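Local coordinates for major capsid protein (Human herpesvirus 1, PDB 1NO7) that builds the icosahedral capsid shell of the virus as its major structural protein, at residues R142-M156 and H559-A573. Numbering follows the deposited sequence.
Sequences RDARGLELGVGRHAM and HVRESAAGENALTYA
The His559 ring carries Arg142 CG over one face, a CH-pi contact with CG 4.0 Å from the ring centroid, and meets the Asp143 carboxylate at its edge. The Tyr572 ring takes His154 O at its edge, near the ring plane, while Gly150 CA and Arg153 CB approach it obliquely. Between these two rings lies a helix-helix crossing in the alpha-plus-beta upper domain, where the end of helix 139-150 meets the start of helix 567-577: segments 142-150 and 567-573 cross with 105° between their N-to-C directions and 7.0 Å between their axes at closest approach. The backbone at Gly146 faces Ala573 directly. Gly146 CA comes 3.5 Å from Ala573 N, and Leu147 CD2 packs on Ala569 CB beside it. At one end of the crossing Asp143 ties helix 139-150 to the last turn of helix 554-562, through His559, and to the linker after it, through Ser563 and Ala564. Its OD1 receives His559 NE2 at 2.8 Å, nearly along the C-O axis; its OD2 takes Ser563 OG on the syn lone pair and, weakly, Ala564 N. Two donors, with a weaker third from Ala564 N, thus hold one carboxylate, which probably favours its charged form. The Arg142 guanidinium passes on to Gly130 O. At the other end the chain leaves helix 139-150 through the type II turn Gly150-Arg153 and wraps round Tyr572, whose ring also meets that of His246 on helix 234-256. Arg153 reaches Asp256 by a salt bridge. With CG anti to its carbonyl carbon (chi1 -69°), Tyr572 is directed at this returning chain, and its OH donates to His154 O at 2.7 Å, tilted 29° from the carbonyl plane.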
loop_
_atom_site.group_PDB
_atom_site.type_symbol
_atom_site.label_atom_id
_atom_site.label_comp_id
_atom_site.label_asym_id
_atom_site.label_seq_id
_atom_site.Cartn_x
_atom_site.Cartn_y
_atom_site.Cartn_z
ATOM N N ARG A 142 -0.738 9.362 22.798
ATOM C CA ARG A 142 -1.300 8.325 21.936
ATOM C C ARG A 142 -0.531 7.021 22.059
ATOM O O ARG A 142 -1.131 5.947 22.040
ATOM C CB ARG A 142 -1.399 8.809 20.476
ATOM C CG ARG A 142 -0.226 9.649 19.979
ATOM C CD ARG A 142 -0.687 10.967 19.303
ATOM N NE ARG A 142 -1.730 10.794 18.279
ATOM C CZ ARG A 142 -2.052 11.722 17.372
ATOM N NH1 ARG A 142 -1.409 12.885 17.357
ATOM N NH2 ARG A 142 -3.017 11.496 16.482
ATOM N N ASP A 143 0.787 7.106 22.215
ATOM C CA ASP A 143 1.591 5.898 22.390
ATOM C C ASP A 143 1.066 5.216 23.655
ATOM O O ASP A 143 0.567 4.082 23.616
ATOM C CB ASP A 143 3.065 6.258 22.567
ATOM C CG ASP A 143 3.810 6.315 21.245
ATOM O OD1 ASP A 143 3.160 6.608 20.219
ATOM O OD2 ASP A 143 5.043 6.077 21.230
ATOM N N ALA A 144 1.157 5.927 24.779
ATOM C CA ALA A 144 0.679 5.407 26.057
ATOM C C ALA A 144 -0.721 4.800 25.897
ATOM O O ALA A 144 -0.999 3.726 26.443
ATOM C CB ALA A 144 0.652 6.519 27.083
ATOM N N ARG A 145 -1.588 5.485 25.142
ATOM C CA ARG A 145 -2.959 5.020 24.908
ATOM C C ARG A 145 -2.943 3.588 24.366
ATOM O O ARG A 145 -3.512 2.670 24.967
ATOM C CB ARG A 145 -3.684 5.947 23.918
ATOM C CG ARG A 145 -5.133 5.538 23.587
ATOM C CD ARG A 145 -6.096 6.728 23.740
ATOM N NE ARG A 145 -6.724 7.163 22.494
ATOM C CZ ARG A 145 -6.061 7.514 21.390
ATOM N NH1 ARG A 145 -4.732 7.483 21.363
ATOM N NH2 ARG A 145 -6.728 7.908 20.308
ATOM N N GLY A 146 -2.282 3.400 23.228
ATOM C CA GLY A 146 -2.207 2.076 22.640
ATOM C C GLY A 146 -1.573 1.099 23.610
ATOM O O GLY A 146 -2.047 -0.029 23.759
ATOM N N LEU A 147 -0.513 1.542 24.286
ATOM C CA LEU A 147 0.201 0.692 25.237
ATOM C C LEU A 147 -0.726 0.035 26.255
ATOM O O LEU A 147 -0.687 -1.186 26.443
ATOM C CB LEU A 147 1.277 1.492 25.978
ATOM C CG LEU A 147 2.191 0.659 26.899
ATOM C CD1 LEU A 147 1.430 0.049 28.080
ATOM C CD2 LEU A 147 2.825 -0.432 26.075
ATOM N N GLU A 148 -1.530 0.849 26.934
ATOM C CA GLU A 148 -2.458 0.328 27.922
ATOM C C GLU A 148 -3.535 -0.422 27.159
ATOM O O GLU A 148 -4.119 -1.386 27.654
ATOM C CB GLU A 148 -3.081 1.467 28.722
ATOM C CG GLU A 148 -4.044 1.003 29.794
ATOM C CD GLU A 148 -4.674 2.159 30.539
ATOM O OE1 GLU A 148 -5.319 3.005 29.883
ATOM O OE2 GLU A 148 -4.524 2.225 31.778
ATOM N N LEU A 149 -3.779 0.026 25.936
ATOM C CA LEU A 149 -4.782 -0.597 25.080
ATOM C C LEU A 149 -4.343 -2.016 24.718
ATOM O O LEU A 149 -5.169 -2.920 24.527
ATOM C CB LEU A 149 -4.963 0.236 23.809
ATOM C CG LEU A 149 -6.407 0.665 23.535
ATOM C CD1 LEU A 149 -6.468 1.500 22.249
ATOM C CD2 LEU A 149 -7.297 -0.585 23.443
ATOM N N GLY A 150 -3.029 -2.197 24.639
ATOM C CA GLY A 150 -2.475 -3.488 24.302
ATOM C C GLY A 150 -2.722 -4.561 25.342
ATOM O O GLY A 150 -3.372 -5.561 25.045
ATOM N N VAL A 151 -2.214 -4.360 26.558
ATOM C CA VAL A 151 -2.366 -5.343 27.641
ATOM C C VAL A 151 -3.662 -6.148 27.557
ATOM O O VAL A 151 -4.755 -5.584 27.566
ATOM C CB VAL A 151 -2.305 -4.674 29.044
ATOM C CG1 VAL A 151 -1.026 -3.850 29.173
ATOM C CG2 VAL A 151 -3.538 -3.803 29.272
ATOM N N GLY A 152 -3.532 -7.469 27.468
ATOM C CA GLY A 152 -4.709 -8.318 27.388
ATOM C C GLY A 152 -5.134 -8.669 25.973
ATOM O O GLY A 152 -6.140 -9.355 25.777
ATOM N N ARG A 153 -4.382 -8.189 24.984
ATOM C CA ARG A 153 -4.676 -8.476 23.581
ATOM C C ARG A 153 -3.416 -9.011 22.914
ATOM O O ARG A 153 -2.315 -8.927 23.481
ATOM C CB ARG A 153 -5.114 -7.215 22.837
ATOM C CG ARG A 153 -6.287 -6.477 23.453
ATOM C CD ARG A 153 -6.366 -5.034 22.922
ATOM N NE ARG A 153 -7.422 -4.262 23.577
ATOM C CZ ARG A 153 -8.723 -4.475 23.395
ATOM N NH1 ARG A 153 -9.134 -5.434 22.569
ATOM N NH2 ARG A 153 -9.616 -3.737 24.047
ATOM N N HIS A 154 -3.592 -9.537 21.700
ATOM C CA HIS A 154 -2.507 -10.112 20.902
ATOM C C HIS A 154 -1.177 -9.346 20.982
ATOM O O HIS A 154 -1.153 -8.125 21.204
ATOM C CB HIS A 154 -2.938 -10.213 19.438
ATOM C CG HIS A 154 -1.922 -10.876 18.562
ATOM N ND1 HIS A 154 -1.788 -12.245 18.484
ATOM C CD2 HIS A 154 -0.952 -10.357 17.776
ATOM C CE1 HIS A 154 -0.778 -12.541 17.685
ATOM N NE2 HIS A 154 -0.255 -11.413 17.243
ATOM N N ALA A 155 -0.071 -10.070 20.783
ATOM C CA ALA A 155 1.240 -9.427 20.851
ATOM C C ALA A 155 2.357 -10.169 20.123
ATOM O O ALA A 155 2.974 -11.088 20.681
ATOM C CB ALA A 155 1.635 -9.204 22.322
ATOM N N MET A 156 2.627 -9.739 18.890
ATOM C CA MET A 156 3.679 -10.322 18.053
ATOM C C MET A 156 4.928 -10.608 18.912
ATOM O O MET A 156 5.449 -9.715 19.586
ATOM C CB MET A 156 3.997 -9.354 16.885
ATOM C CG MET A 156 2.818 -9.154 15.913
ATOM S SD MET A 156 3.226 -8.095 14.487
ATOM C CE MET A 156 2.432 -6.523 14.966
ATOM N N HIS A 559 3.230 11.323 13.669
ATOM C CA HIS A 559 3.217 10.456 14.833
ATOM C C HIS A 559 4.242 9.353 14.616
ATOM O O HIS A 559 5.300 9.349 15.254
ATOM C CB HIS A 559 1.831 9.851 15.038
ATOM C CG HIS A 559 1.789 8.807 16.108
ATOM N ND1 HIS A 559 0.627 8.147 16.459
ATOM C CD2 HIS A 559 2.770 8.295 16.891
ATOM C CE1 HIS A 559 0.899 7.270 17.413
ATOM N NE2 HIS A 559 2.190 7.340 17.693
ATOM N N VAL A 560 3.921 8.432 13.711
ATOM C CA VAL A 560 4.795 7.303 13.383
ATOM C C VAL A 560 6.262 7.712 13.360
ATOM O O VAL A 560 7.072 7.234 14.166
ATOM C CB VAL A 560 4.491 6.731 11.982
ATOM C CG1 VAL A 560 5.425 5.596 11.724
ATOM C CG2 VAL A 560 3.041 6.290 11.870
ATOM N N ARG A 561 6.582 8.598 12.416
ATOM C CA ARG A 561 7.933 9.092 12.223
ATOM C C ARG A 561 8.669 9.331 13.527
ATOM O O ARG A 561 9.814 8.915 13.655
ATOM C CB ARG A 561 7.915 10.356 11.355
ATOM C CG ARG A 561 7.635 10.040 9.888
ATOM C CD ARG A 561 7.171 11.241 9.063
ATOM N NE ARG A 561 8.238 12.181 8.718
ATOM C CZ ARG A 561 8.100 13.182 7.847
ATOM N NH1 ARG A 561 6.941 13.379 7.228
ATOM N NH2 ARG A 561 9.119 13.993 7.594
ATOM N N GLU A 562 8.035 9.954 14.516
ATOM C CA GLU A 562 8.756 10.186 15.763
ATOM C C GLU A 562 8.397 9.274 16.931
ATOM O O GLU A 562 9.144 9.218 17.909
ATOM C CB GLU A 562 8.637 11.654 16.196
ATOM C CG GLU A 562 7.257 12.119 16.623
ATOM C CD GLU A 562 7.269 13.559 17.123
ATOM O OE1 GLU A 562 7.606 14.467 16.332
ATOM O OE2 GLU A 562 6.948 13.782 18.312
ATOM N N SER A 563 7.282 8.548 16.838
ATOM C CA SER A 563 6.877 7.663 17.938
ATOM C C SER A 563 8.032 6.768 18.340
ATOM O O SER A 563 8.887 6.444 17.513
ATOM C CB SER A 563 5.693 6.777 17.545
ATOM O OG SER A 563 5.468 5.800 18.555
ATOM N N ALA A 564 8.065 6.364 19.605
ATOM C CA ALA A 564 9.149 5.500 20.054
ATOM C C ALA A 564 8.626 4.349 20.883
ATOM O O ALA A 564 9.050 4.147 22.022
ATOM C CB ALA A 564 10.169 6.297 20.853
ATOM N N ALA A 565 7.709 3.586 20.299
ATOM C CA ALA A 565 7.129 2.447 20.989
ATOM C C ALA A 565 7.389 1.132 20.260
ATOM O O ALA A 565 7.672 1.115 19.061
ATOM C CB ALA A 565 5.634 2.658 21.147
ATOM N N GLY A 566 7.295 0.031 20.999
ATOM C CA GLY A 566 7.482 -1.266 20.385
ATOM C C GLY A 566 6.383 -1.359 19.351
ATOM O O GLY A 566 5.375 -0.655 19.468
ATOM N N GLU A 567 6.556 -2.199 18.337
ATOM C CA GLU A 567 5.529 -2.311 17.317
ATOM C C GLU A 567 4.169 -2.655 17.919
ATOM O O GLU A 567 3.183 -1.967 17.641
ATOM C CB GLU A 567 5.923 -3.338 16.258
ATOM C CG GLU A 567 6.824 -2.771 15.156
ATOM C CD GLU A 567 8.238 -2.429 15.642
ATOM O OE1 GLU A 567 9.052 -1.936 14.816
ATOM O OE2 GLU A 567 8.531 -2.655 16.842
ATOM N N ASN A 568 4.111 -3.691 18.756
ATOM C CA ASN A 568 2.839 -4.076 19.377
ATOM C C ASN A 568 2.081 -2.865 19.922
ATOM O O ASN A 568 0.893 -2.674 19.625
ATOM C CB ASN A 568 3.074 -5.080 20.502
ATOM C CG ASN A 568 3.286 -6.483 19.985
ATOM O OD1 ASN A 568 4.326 -7.096 20.239
ATOM N ND2 ASN A 568 2.300 -7.002 19.252
ATOM N N ALA A 569 2.771 -2.049 20.717
ATOM C CA ALA A 569 2.169 -0.849 21.285
ATOM C C ALA A 569 1.750 0.065 20.130
ATOM O O ALA A 569 0.551 0.235 19.828
ATOM C CB ALA A 569 3.182 -0.141 22.174
ATOM N N LEU A 570 2.762 0.627 19.471
ATOM C CA LEU A 570 2.554 1.535 18.346
ATOM C C LEU A 570 1.461 1.057 17.398
ATOM O O LEU A 570 0.872 1.853 16.660
ATOM C CB LEU A 570 3.862 1.717 17.576
ATOM C CG LEU A 570 3.731 2.397 16.219
ATOM C CD1 LEU A 570 3.025 3.722 16.369
ATOM C CD2 LEU A 570 5.128 2.591 15.630
ATOM N N THR A 571 1.194 -0.244 17.418
ATOM C CA THR A 571 0.178 -0.799 16.546
ATOM C C THR A 571 -1.167 -0.347 17.040
ATOM O O THR A 571 -1.854 0.425 16.368
ATOM C CB THR A 571 0.174 -2.319 16.558
ATOM O OG1 THR A 571 1.351 -2.819 15.900
ATOM C CG2 THR A 571 -1.061 -2.816 15.851
ATOM N N TYR A 572 -1.534 -0.840 18.224
ATOM C CA TYR A 572 -2.815 -0.508 18.847
ATOM C C TYR A 572 -3.000 1.005 18.914
ATOM O O TYR A 572 -4.115 1.529 18.731
ATOM C CB TYR A 572 -2.874 -1.110 20.244
ATOM C CG TYR A 572 -2.960 -2.616 20.223
ATOM C CD1 TYR A 572 -1.944 -3.403 20.778
ATOM C CD2 TYR A 572 -4.069 -3.258 19.662
ATOM C CE1 TYR A 572 -2.030 -4.804 20.781
ATOM C CE2 TYR A 572 -4.179 -4.645 19.653
ATOM C CZ TYR A 572 -3.153 -5.423 20.217
ATOM O OH TYR A 572 -3.260 -6.807 20.230
ATOM N N ALA A 573 -1.892 1.697 19.172
ATOM C CA ALA A 573 -1.902 3.146 19.232
ATOM C C ALA A 573 -2.622 3.651 17.994
ATOM O O ALA A 573 -3.688 4.269 18.087
ATOM C CB ALA A 573 -0.486 3.670 19.237
#